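Long-range contacts in aldehyde dehydrogenase (Staphylococcus aureus, PDB 6K10), which oxidises the carotenoid aldehyde 4,4'-diaponeurosporen-4-al to 4,4'-diaponeurosporenoic acid with NAD+, a step in staphyloxanthin biosynthesis: residues 217-223 with 367-372; 300-305 with 342-348; 373-378 with 395-401. The protein carries 1 engineered substitution. All blocks are in the same frame, centred on the assembly; numbering follows the deposited sequence.

Interaction 1: residues 217-223 with 367-372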
loop_
_atom_site.group_PDB
_atom_site.type_symbol
_atom_site.label_atom_id
_atom_site.label_comp_id
_atom_site.label_asym_id
_atom_site.label_seq_id
_atom_site.Cartn_x
_atom_site.Cartn_y
_atom_site.Cartn_z
ATOM N N GLU A 217 -1.756 -1.475 11.722
ATOM C CA GLU A 217 -2.659 -2.513 12.212
ATOM C C GLU A 217 -3.292 -1.978 13.486
ATOM O O GLU A 217 -2.634 -1.928 14.529
ATOM C CB GLU A 217 -1.904 -3.820 12.479
ATOM C CG GLU A 217 -1.263 -4.449 11.253
ATOM C CD GLU A 217 -2.214 -5.327 10.459
ATOM O OE1 GLU A 217 -3.325 -5.607 10.954
ATOM O OE2 GLU A 217 -1.855 -5.739 9.332
ATOM N N MET A 218 -4.549 -1.555 13.403
ATOM C CA MET A 218 -5.146 -0.910 14.567
ATOM C C MET A 218 -6.341 -1.700 15.101
ATOM O O MET A 218 -6.275 -2.933 15.185
ATOM C CB MET A 218 -5.502 0.540 14.232
ATOM C CG MET A 218 -4.238 1.372 13.958
ATOM S SD MET A 218 -4.424 3.052 13.331
ATOM C CE MET A 218 -5.312 2.787 11.802
ATOM N N GLY A 219 -7.416 -1.017 15.492
ATOM C CA GLY A 219 -8.410 -1.640 16.337
ATOM C C GLY A 219 -9.834 -1.340 15.894
ATOM O O GLY A 219 -10.118 -1.092 14.720
ATOM N N GLY A 220 -10.731 -1.382 16.866
ATOM C CA GLY A 220 -12.156 -1.318 16.649
ATOM C C GLY A 220 -12.836 -2.374 17.492
ATOM O O GLY A 220 -12.216 -2.990 18.358
ATOM N N LYS A 221 -14.121 -2.588 17.235
ATOM C CA LYS A 221 -14.916 -3.567 17.976
ATOM C C LYS A 221 -15.411 -4.608 16.973
ATOM O O LYS A 221 -16.336 -4.343 16.199
ATOM C CB LYS A 221 -16.057 -2.880 18.726
ATOM C CG LYS A 221 -15.570 -1.899 19.800
ATOM C CD LYS A 221 -16.704 -1.067 20.391
ATOM C CE LYS A 221 -17.656 -1.913 21.213
ATOM N NZ LYS A 221 -17.004 -2.470 22.432
ATOM N N SER A 222 -14.783 -5.784 16.984
ATOM C CA SER A 222 -15.097 -6.831 16.017
ATOM C C SER A 222 -16.420 -7.501 16.371
ATOM O O SER A 222 -16.533 -8.079 17.454
ATOM C CB SER A 222 -13.977 -7.865 15.976
ATOM O OG SER A 222 -12.738 -7.288 15.592
ATOM N N PRO A 223 -17.428 -7.452 15.504
ATOM C CA PRO A 223 -18.718 -8.067 15.826
ATOM C C PRO A 223 -18.792 -9.535 15.449
ATOM O O PRO A 223 -18.173 -9.989 14.490
ATOM C CB PRO A 223 -19.706 -7.245 14.986
ATOM C CG PRO A 223 -18.917 -6.839 13.787
ATOM C CD PRO A 223 -17.476 -6.698 14.237
ATOM N N ARG A 367 -20.842 2.021 12.715
ATOM C CA ARG A 367 -19.616 2.105 13.487
ATOM C C ARG A 367 -18.402 1.949 12.578
ATOM O O ARG A 367 -18.528 1.545 11.417
ATOM C CB ARG A 367 -19.627 1.029 14.581
ATOM C CG ARG A 367 -20.746 1.232 15.594
ATOM C CD ARG A 367 -20.998 -0.004 16.437
ATOM N NE ARG A 367 -21.874 0.294 17.567
ATOM C CZ ARG A 367 -21.446 0.581 18.793
ATOM N NH1 ARG A 367 -22.320 0.841 19.755
ATOM N NH2 ARG A 367 -20.147 0.605 19.060
ATOM N N PRO A 368 -17.203 2.294 13.062
ATOM C CA PRO A 368 -16.011 2.173 12.212
ATOM C C PRO A 368 -15.805 0.747 11.728
ATOM O O PRO A 368 -16.145 -0.220 12.412
ATOM C CB PRO A 368 -14.869 2.620 13.131
ATOM C CG PRO A 368 -15.516 3.478 14.150
ATOM C CD PRO A 368 -16.882 2.909 14.365
ATOM N N LYS A 369 -15.246 0.629 10.529
ATOM C CA LYS A 369 -14.967 -0.672 9.940
ATOM C C LYS A 369 -14.030 -1.464 10.845
ATOM O O LYS A 369 -12.902 -1.016 11.100
ATOM C CB LYS A 369 -14.356 -0.508 8.552
ATOM C CG LYS A 369 -15.240 0.258 7.581
ATOM C CD LYS A 369 -14.553 0.466 6.244
ATOM C CE LYS A 369 -15.493 1.108 5.235
ATOM N NZ LYS A 369 -14.788 1.445 3.968
ATOM N N PRO A 370 -14.446 -2.619 11.352
ATOM C CA PRO A 370 -13.631 -3.336 12.331
ATOM C C PRO A 370 -12.554 -4.185 11.669
ATOM O O PRO A 370 -12.626 -4.528 10.488
ATOM C CB PRO A 370 -14.655 -4.214 13.057
ATOM C CG PRO A 370 -15.683 -4.497 12.011
ATOM C CD PRO A 370 -15.734 -3.292 11.099
ATOM N N LEU A 371 -11.539 -4.519 12.472
ATOM C CA LEU A 371 -10.445 -5.348 11.978
ATOM C C LEU A 371 -10.938 -6.730 11.582
ATOM O O LEU A 371 -10.450 -7.317 10.610
ATOM C CB LEU A 371 -9.346 -5.457 13.034
ATOM C CG LEU A 371 -8.103 -6.270 12.662
ATOM C CD1 LEU A 371 -7.624 -5.948 11.262
ATOM C CD2 LEU A 371 -7.000 -6.006 13.662
ATOM N N SER A 372 -11.901 -7.271 12.321
ATOM C CA SER A 372 -12.450 -8.569 11.976
ATOM C C SER A 372 -13.960 -8.558 12.152
ATOM O O SER A 372 -14.523 -7.721 12.859
ATOM C CB SER A 372 -11.814 -9.696 12.802
ATOM O OG SER A 372 -12.198 -9.625 14.157
HETATM O O HOH W 1 -12.399 0.038 13.663
HETATM O O HOH W 2 -14.820 -0.930 14.837
HETATM O O HOH W 3 -12.041 -4.516 15.312
#
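Glu217, a predicted active-site residue, brings OE1 to 4.3 Å from CD1 of Leu371. The other methyl of that leucine, CD2, lies 3.5 Å from the carbonyl O of Met218. An extended first torsion in Leu371 (chi1 -179°, CG opposite the backbone N) carries its two methyls to Glu217 and Met218. Its side chain also touches Ser251, the other predicted active-site position, which carries the engineered substitution. Gly219 meets Lys369 through a water that donates to both carbonyl oxygens. The N-H of Lys221 donates to a second water, which in turn donates to Pro368 O. The aliphatic CD of Lys221 passes 4.1 Å from NH2 of Arg367. The two charged ends part: NZ forms a salt bridge with Asp255, while NH2 bonds to Met340 O. Ser222 makes the direct hydrogen bond, OG to OG of Ser372 at 2.8 Å. The same Ser222 OG bonds to a third water, which accepts from Leu371 N. Pro223 closes the segment, its CD 3.6 Å from CG of Pro370; the two proline side chains cross at about a right angle. One hydroxyl pair and three bridging waters thus carry the polar side of this buried contact. The polar links between the two loop segments run mostly through water, while Leu371 and Pro370 supply the apolar packing, beside the predicted active-site positions.

Interaction 2: residues 300-305 with 342-348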
loop_
_atom_site.group_PDB
_atom_site.type_symbol
_atom_site.label_atom_id
_atom_site.label_comp_id
_atom_site.label_asym_id
_atom_site.label_seq_id
_atom_site.Cartn_x
_atom_site.Cartn_y
_atom_site.Cartn_z
ATOM N N ARG A 300 -9.154 -0.564 33.998
ATOM C CA ARG A 300 -10.022 -0.216 32.880
ATOM C C ARG A 300 -11.130 -1.247 32.713
ATOM O O ARG A 300 -12.291 -0.894 32.471
ATOM C CB ARG A 300 -9.199 -0.106 31.596
ATOM C CG ARG A 300 -10.018 0.190 30.354
ATOM C CD ARG A 300 -9.136 0.229 29.115
ATOM N NE ARG A 300 -8.522 -1.065 28.826
ATOM C CZ ARG A 300 -9.151 -2.078 28.238
ATOM N NH1 ARG A 300 -8.511 -3.218 28.013
ATOM N NH2 ARG A 300 -10.423 -1.957 27.878
ATOM N N LEU A 301 -10.794 -2.527 32.864
ATOM C CA LEU A 301 -11.768 -3.586 32.631
ATOM C C LEU A 301 -12.677 -3.807 33.837
ATOM O O LEU A 301 -13.863 -4.111 33.667
ATOM C CB LEU A 301 -11.045 -4.879 32.251
ATOM C CG LEU A 301 -10.444 -4.940 30.846
ATOM C CD1 LEU A 301 -9.398 -6.040 30.754
ATOM C CD2 LEU A 301 -11.545 -5.163 29.821
ATOM N N THR A 302 -12.153 -3.666 35.062
ATOM C CA THR A 302 -13.028 -3.776 36.227
ATOM C C THR A 302 -13.965 -2.580 36.331
ATOM O O THR A 302 -15.073 -2.707 36.865
ATOM C CB THR A 302 -12.215 -3.923 37.517
ATOM O OG1 THR A 302 -11.410 -2.758 37.727
ATOM C CG2 THR A 302 -11.325 -5.157 37.456
ATOM N N SER A 303 -13.543 -1.415 35.831
ATOM C CA SER A 303 -14.468 -0.294 35.716
ATOM C C SER A 303 -15.616 -0.637 34.773
ATOM O O SER A 303 -16.778 -0.321 35.053
ATOM C CB SER A 303 -13.727 0.955 35.236
ATOM O OG SER A 303 -14.567 2.096 35.274
ATOM N N LEU A 304 -15.308 -1.300 33.656
ATOM C CA LEU A 304 -16.358 -1.738 32.741
ATOM C C LEU A 304 -17.250 -2.792 33.388
ATOM O O LEU A 304 -18.471 -2.784 33.191
ATOM C CB LEU A 304 -15.734 -2.271 31.451
ATOM C CG LEU A 304 -15.141 -1.198 30.534
ATOM C CD1 LEU A 304 -14.177 -1.808 29.529
ATOM C CD2 LEU A 304 -16.254 -0.454 29.814
ATOM N N LEU A 305 -16.657 -3.713 34.158
ATOM C CA LEU A 305 -17.453 -4.681 34.909
ATOM C C LEU A 305 -18.429 -3.976 35.839
ATOM O O LEU A 305 -19.604 -4.349 35.929
ATOM C CB LEU A 305 -16.541 -5.607 35.717
ATOM C CG LEU A 305 -15.917 -6.850 35.086
ATOM C CD1 LEU A 305 -15.060 -7.568 36.120
ATOM C CD2 LEU A 305 -16.989 -7.782 34.545
ATOM N N GLU A 342 -16.136 1.429 23.821
ATOM C CA GLU A 342 -14.696 1.289 23.671
ATOM C C GLU A 342 -14.363 -0.138 23.265
ATOM O O GLU A 342 -15.121 -1.071 23.544
ATOM C CB GLU A 342 -13.957 1.652 24.973
ATOM C CG GLU A 342 -14.244 0.712 26.143
ATOM C CD GLU A 342 -13.383 1.001 27.363
ATOM O OE1 GLU A 342 -13.829 1.777 28.237
ATOM O OE2 GLU A 342 -12.263 0.451 27.455
ATOM N N GLU A 343 -13.226 -0.296 22.587
ATOM C CA GLU A 343 -12.696 -1.629 22.336
ATOM C C GLU A 343 -12.389 -2.298 23.668
ATOM O O GLU A 343 -11.598 -1.783 24.463
ATOM C CB GLU A 343 -11.444 -1.552 21.463
ATOM C CG GLU A 343 -10.807 -2.908 21.157
ATOM C CD GLU A 343 -9.728 -2.827 20.088
ATOM O OE1 GLU A 343 -9.410 -1.704 19.640
ATOM O OE2 GLU A 343 -9.203 -3.889 19.689
ATOM N N ILE A 344 -13.032 -3.438 23.918
ATOM C CA ILE A 344 -12.962 -4.056 25.239
ATOM C C ILE A 344 -11.552 -4.554 25.527
ATOM O O ILE A 344 -10.978 -4.258 26.583
ATOM C CB ILE A 344 -14.001 -5.184 25.349
ATOM C CG1 ILE A 344 -15.398 -4.611 25.115
ATOM C CG2 ILE A 344 -13.911 -5.867 26.701
ATOM C CD1 ILE A 344 -16.458 -5.652 24.970
ATOM N N PHE A 345 -10.973 -5.309 24.593
ATOM C CA PHE A 345 -9.620 -5.843 24.729
ATOM C C PHE A 345 -9.462 -6.578 26.059
ATOM O O PHE A 345 -8.493 -6.391 26.798
ATOM C CB PHE A 345 -8.578 -4.732 24.581
ATOM C CG PHE A 345 -7.426 -5.094 23.687
ATOM C CD1 PHE A 345 -7.595 -5.164 22.314
ATOM C CD2 PHE A 345 -6.173 -5.348 24.217
ATOM C CE1 PHE A 345 -6.536 -5.491 21.486
ATOM C CE2 PHE A 345 -5.109 -5.676 23.395
ATOM C CZ PHE A 345 -5.292 -5.749 22.027
ATOM N N GLY A 346 -10.453 -7.409 26.368
ATOM C CA GLY A 346 -10.492 -8.139 27.610
ATOM C C GLY A 346 -11.585 -9.188 27.601
ATOM O O GLY A 346 -12.351 -9.307 26.640
ATOM N N PRO A 347 -11.691 -9.965 28.686
ATOM C CA PRO A 347 -12.595 -11.122 28.725
ATOM C C PRO A 347 -14.023 -10.773 29.145
ATOM O O PRO A 347 -14.639 -11.470 29.960
ATOM C CB PRO A 347 -11.921 -12.039 29.739
ATOM C CG PRO A 347 -11.305 -11.080 30.715
ATOM C CD PRO A 347 -10.907 -9.848 29.930
ATOM N N ILE A 348 -14.556 -9.688 28.597
ATOM C CA ILE A 348 -15.949 -9.304 28.779
ATOM C C ILE A 348 -16.630 -9.397 27.423
ATOM O O ILE A 348 -16.167 -8.789 26.450
ATOM C CB ILE A 348 -16.078 -7.887 29.364
ATOM C CG1 ILE A 348 -15.266 -7.761 30.653
ATOM C CG2 ILE A 348 -17.537 -7.561 29.622
ATOM C CD1 ILE A 348 -15.278 -6.368 31.247
HETATM O O HOH W 4 -6.208 -5.436 28.277
#
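Ile344 O is gripped by both terminal nitrogens of Arg300. NH2 of Arg300 donates to Ile344 O at 2.7 Å (N-H...O angle 155°), and NH1 of Arg300 donates to the same oxygen at 3.0 Å, less straight at 135°. The oxygen lies in the guanidinium plane, and both nitrogens reach it from the same face of its carbonyl. NH2 also forms a salt bridge to OE2 of Glu342 at 3.1 Å, meeting that oxygen nearly along its C-O axis. A weak bond from NH1 and a water tie in Phe345 O. These in-plane partners restrict rotation of the guanidinium, and NE bonds to His297 on the same helix. The Arg300 chain is bent at chi3 (64°), which turns its end toward the loop. The carboxylate of Glu342 is also packed against Leu304, with CD of Glu342 3.6 Å from CD1 of Leu304. Next to the polar group, Leu301 CD2 lies 4.0 Å from Ile344 CG2. CD1 of Ile348 fits among Leu301, Leu304 and Leu305, and is 3.9 Å from Leu305 CG. The CA of Gly346 lies 3.9 Å from CD2 of Leu301. Helix 295-307 thus packs on the loop that leads into strand 348-354. Residues 342-347 read EEIFGP, a sequence motif of aldehyde dehydrogenases, and Phe345 comes close to the predicted active-site position Ser251.

Interaction 3: residues 373-378 with 395-401. With EDO (1,2-ethanediol), chain B.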
loop_
_atom_site.group_PDB
_atom_site.type_symbol
_atom_site.label_atom_id
_atom_site.label_comp_id
_atom_site.label_asym_id
_atom_site.label_seq_id
_atom_site.Cartn_x
_atom_site.Cartn_y
_atom_site.Cartn_z
ATOM N N LEU A 373 -14.611 -9.494 11.466
ATOM C CA LEU A 373 -16.037 -9.739 11.619
ATOM C C LEU A 373 -16.277 -11.235 11.503
ATOM O O LEU A 373 -15.639 -11.908 10.692
ATOM C CB LEU A 373 -16.870 -8.988 10.574
ATOM C CG LEU A 373 -18.396 -9.173 10.629
ATOM C CD1 LEU A 373 -19.117 -7.883 10.270
ATOM C CD2 LEU A 373 -18.849 -10.303 9.710
ATOM N N TYR A 374 -17.206 -11.743 12.307
ATOM C CA TYR A 374 -17.549 -13.155 12.293
ATOM C C TYR A 374 -19.054 -13.315 12.152
ATOM O O TYR A 374 -19.828 -12.548 12.727
ATOM C CB TYR A 374 -17.045 -13.856 13.554
ATOM C CG TYR A 374 -15.586 -13.573 13.835
ATOM C CD1 TYR A 374 -14.589 -14.169 13.079
ATOM C CD2 TYR A 374 -15.208 -12.693 14.846
ATOM C CE1 TYR A 374 -13.250 -13.905 13.320
ATOM C CE2 TYR A 374 -13.873 -12.428 15.096
ATOM C CZ TYR A 374 -12.900 -13.036 14.334
ATOM O OH TYR A 374 -11.574 -12.769 14.587
ATOM N N LEU A 375 -19.457 -14.312 11.371
ATOM C CA LEU A 375 -20.859 -14.659 11.196
ATOM C C LEU A 375 -21.029 -16.148 11.424
ATOM O O LEU A 375 -20.320 -16.954 10.816
ATOM C CB LEU A 375 -21.364 -14.285 9.799
ATOM C CG LEU A 375 -22.727 -14.884 9.443
ATOM C CD1 LEU A 375 -23.827 -14.289 10.312
ATOM C CD2 LEU A 375 -23.038 -14.690 7.973
ATOM N N PHE A 376 -21.959 -16.508 12.302
ATOM C CA PHE A 376 -22.336 -17.896 12.523
ATOM C C PHE A 376 -23.724 -18.101 11.943
ATOM O O PHE A 376 -24.694 -17.485 12.403
ATOM C CB PHE A 376 -22.279 -18.266 14.006
ATOM C CG PHE A 376 -20.878 -18.444 14.515
ATOM C CD1 PHE A 376 -20.159 -17.361 14.984
ATOM C CD2 PHE A 376 -20.264 -19.685 14.476
ATOM C CE1 PHE A 376 -18.858 -17.515 15.432
ATOM C CE2 PHE A 376 -18.966 -19.845 14.925
ATOM C CZ PHE A 376 -18.262 -18.758 15.403
ATOM N N SER A 377 -23.801 -18.946 10.919
ATOM C CA SER A 377 -25.017 -19.144 10.149
ATOM C C SER A 377 -24.864 -20.402 9.318
ATOM O O SER A 377 -23.759 -20.747 8.897
ATOM C CB SER A 377 -25.301 -17.939 9.240
ATOM O OG SER A 377 -26.462 -18.143 8.447
ATOM N N GLU A 378 -25.984 -21.086 9.101
ATOM C CA GLU A 378 -26.066 -22.164 8.132
ATOM C C GLU A 378 -26.767 -21.718 6.859
ATOM O O GLU A 378 -27.022 -22.538 5.969
ATOM C CB GLU A 378 -26.779 -23.367 8.753
ATOM C CG GLU A 378 -26.099 -23.895 10.011
ATOM C CD GLU A 378 -24.686 -24.362 9.749
ATOM O OE1 GLU A 378 -24.446 -24.897 8.649
ATOM O OE2 GLU A 378 -23.821 -24.196 10.635
ATOM N N GLY A 395 -12.143 -11.891 8.185
ATOM C CA GLY A 395 -13.037 -12.558 9.105
ATOM C C GLY A 395 -13.222 -14.031 8.844
ATOM O O GLY A 395 -12.379 -14.689 8.235
ATOM N N ALA A 396 -14.347 -14.545 9.335
ATOM C CA ALA A 396 -14.604 -15.975 9.303
ATOM C C ALA A 396 -16.101 -16.234 9.310
ATOM O O ALA A 396 -16.861 -15.523 9.974
ATOM C CB ALA A 396 -13.947 -16.681 10.494
ATOM N N ILE A 397 -16.510 -17.252 8.563
ATOM C CA ILE A 397 -17.861 -17.789 8.621
ATOM C C ILE A 397 -17.799 -19.069 9.443
ATOM O O ILE A 397 -17.055 -19.998 9.100
ATOM C CB ILE A 397 -18.427 -18.057 7.218
ATOM C CG1 ILE A 397 -18.282 -16.824 6.322
ATOM C CG2 ILE A 397 -19.889 -18.478 7.304
ATOM C CD1 ILE A 397 -18.746 -15.529 6.961
ATOM N N ASN A 398 -18.560 -19.104 10.539
ATOM C CA ASN A 398 -18.629 -20.263 11.433
ATOM C C ASN A 398 -17.279 -20.567 12.085
ATOM O O ASN A 398 -16.932 -21.725 12.325
ATOM C CB ASN A 398 -19.183 -21.492 10.707
ATOM C CG ASN A 398 -20.672 -21.382 10.431
ATOM O OD1 ASN A 398 -21.392 -20.678 11.139
ATOM N ND2 ASN A 398 -21.144 -22.087 9.405
ATOM N N ASP A 399 -16.520 -19.516 12.392
ATOM C CA ASP A 399 -15.290 -19.636 13.166
ATOM C C ASP A 399 -14.916 -18.246 13.661
ATOM O O ASP A 399 -15.526 -17.248 13.276
ATOM C CB ASP A 399 -14.150 -20.245 12.339
ATOM C CG ASP A 399 -13.143 -20.999 13.193
ATOM O OD1 ASP A 399 -13.309 -21.032 14.431
ATOM O OD2 ASP A 399 -12.175 -21.547 12.622
ATOM N N THR A 400 -13.913 -18.192 14.537
ATOM C CA THR A 400 -13.305 -16.925 14.920
ATOM C C THR A 400 -11.794 -17.091 14.983
ATOM O O THR A 400 -11.284 -18.191 15.211
ATOM C CB THR A 400 -13.815 -16.381 16.277
ATOM O OG1 THR A 400 -13.280 -17.160 17.353
ATOM C CG2 THR A 400 -15.344 -16.382 16.350
ATOM N N LEU A 401 -11.089 -15.982 14.734
ATOM C CA LEU A 401 -9.648 -15.842 14.944
ATOM C C LEU A 401 -8.787 -16.586 13.924
ATOM O O LEU A 401 -7.742 -16.073 13.514
ATOM C CB LEU A 401 -9.278 -16.279 16.368
ATOM C CG LEU A 401 -7.798 -16.333 16.758
ATOM C CD1 LEU A 401 -7.213 -14.937 16.886
ATOM C CD2 LEU A 401 -7.625 -17.096 18.059
HETATM C C1 EDO B . -21.640 -25.893 8.191
HETATM O O1 EDO B . -21.324 -24.526 8.475
HETATM C C2 EDO B . -22.096 -26.035 6.746
HETATM O O2 EDO B . -21.439 -27.166 6.168
HETATM O O HOH W 5 -23.595 -22.149 12.183
#
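Tyr374 lays one ring face over Thr400, whose CB makes a CH-pi contact 3.8 Å from the ring centroid, 7° off the normal. Ala396 CB meets the same ring's edge, 3.7 Å from Tyr374 CD1. The ring's hydroxyl bonds to Val252 O. Thr400 CG2 meets the edge of the Phe376 ring. The strands run parallel, 4° apart. Leu375 N bonds to Ala396 O, and Asn398 N to Leu375 O at 2.8 Å. Tyr374 and Ala396 point to one face, Leu375 and Ile397 to the opposite one, against helix 380-389. Past strand 395-397 the Asn398 amide continues the pairing. OD1 of Asn398 accepts from Ser377 N, and its ND2 donates to Ser377 O, both at 3.0 Å. Its CG, beside the backbone N and opposite the carbonyl carbon (chi1 -72°), turns the amide to the Ser377 backbone. A water joins Asn398 OD1 to Glu378 OE2, which also bonds to Thr442 of the second subunit. Gly395 to Ile397 pair in parallel with a strand of that subunit. O1 of a 1,2-ethanediol, probably from crystallisation, lies 2.6 Å from Asn398 ND2 and bonds weakly to Glu378 OE2. Strand 372-376, helix 380-389 and strand 394-397 form a beta-alpha-beta crossover of the aldehyde dehydrogenase fold.

In the fold
All three interactions are largely buried, though interaction 3 has an exposed end at Glu378. Interactions 1 and 3 share the strand 372-376 region and meet through a probable hydrogen bond from Tyr374 N to Pro223 O, so the water-bridged loop contact runs straight into the regular sheet. Interaction 2 touches interaction 1 through Lys221 NZ with Glu342 O and Gly220 N with Glu343 OE1. Interactions 2 and 3 do not touch; their nearest atoms are about 11 Å apart. The chemistry differs with place: waters and one hydroxyl pair between loops, an arginine gripping loop carbonyls and a glutamate, beside leucine packing, between helix and loop, backbone pairing between strands. Interactions 1 and 3 also reach the second subunit.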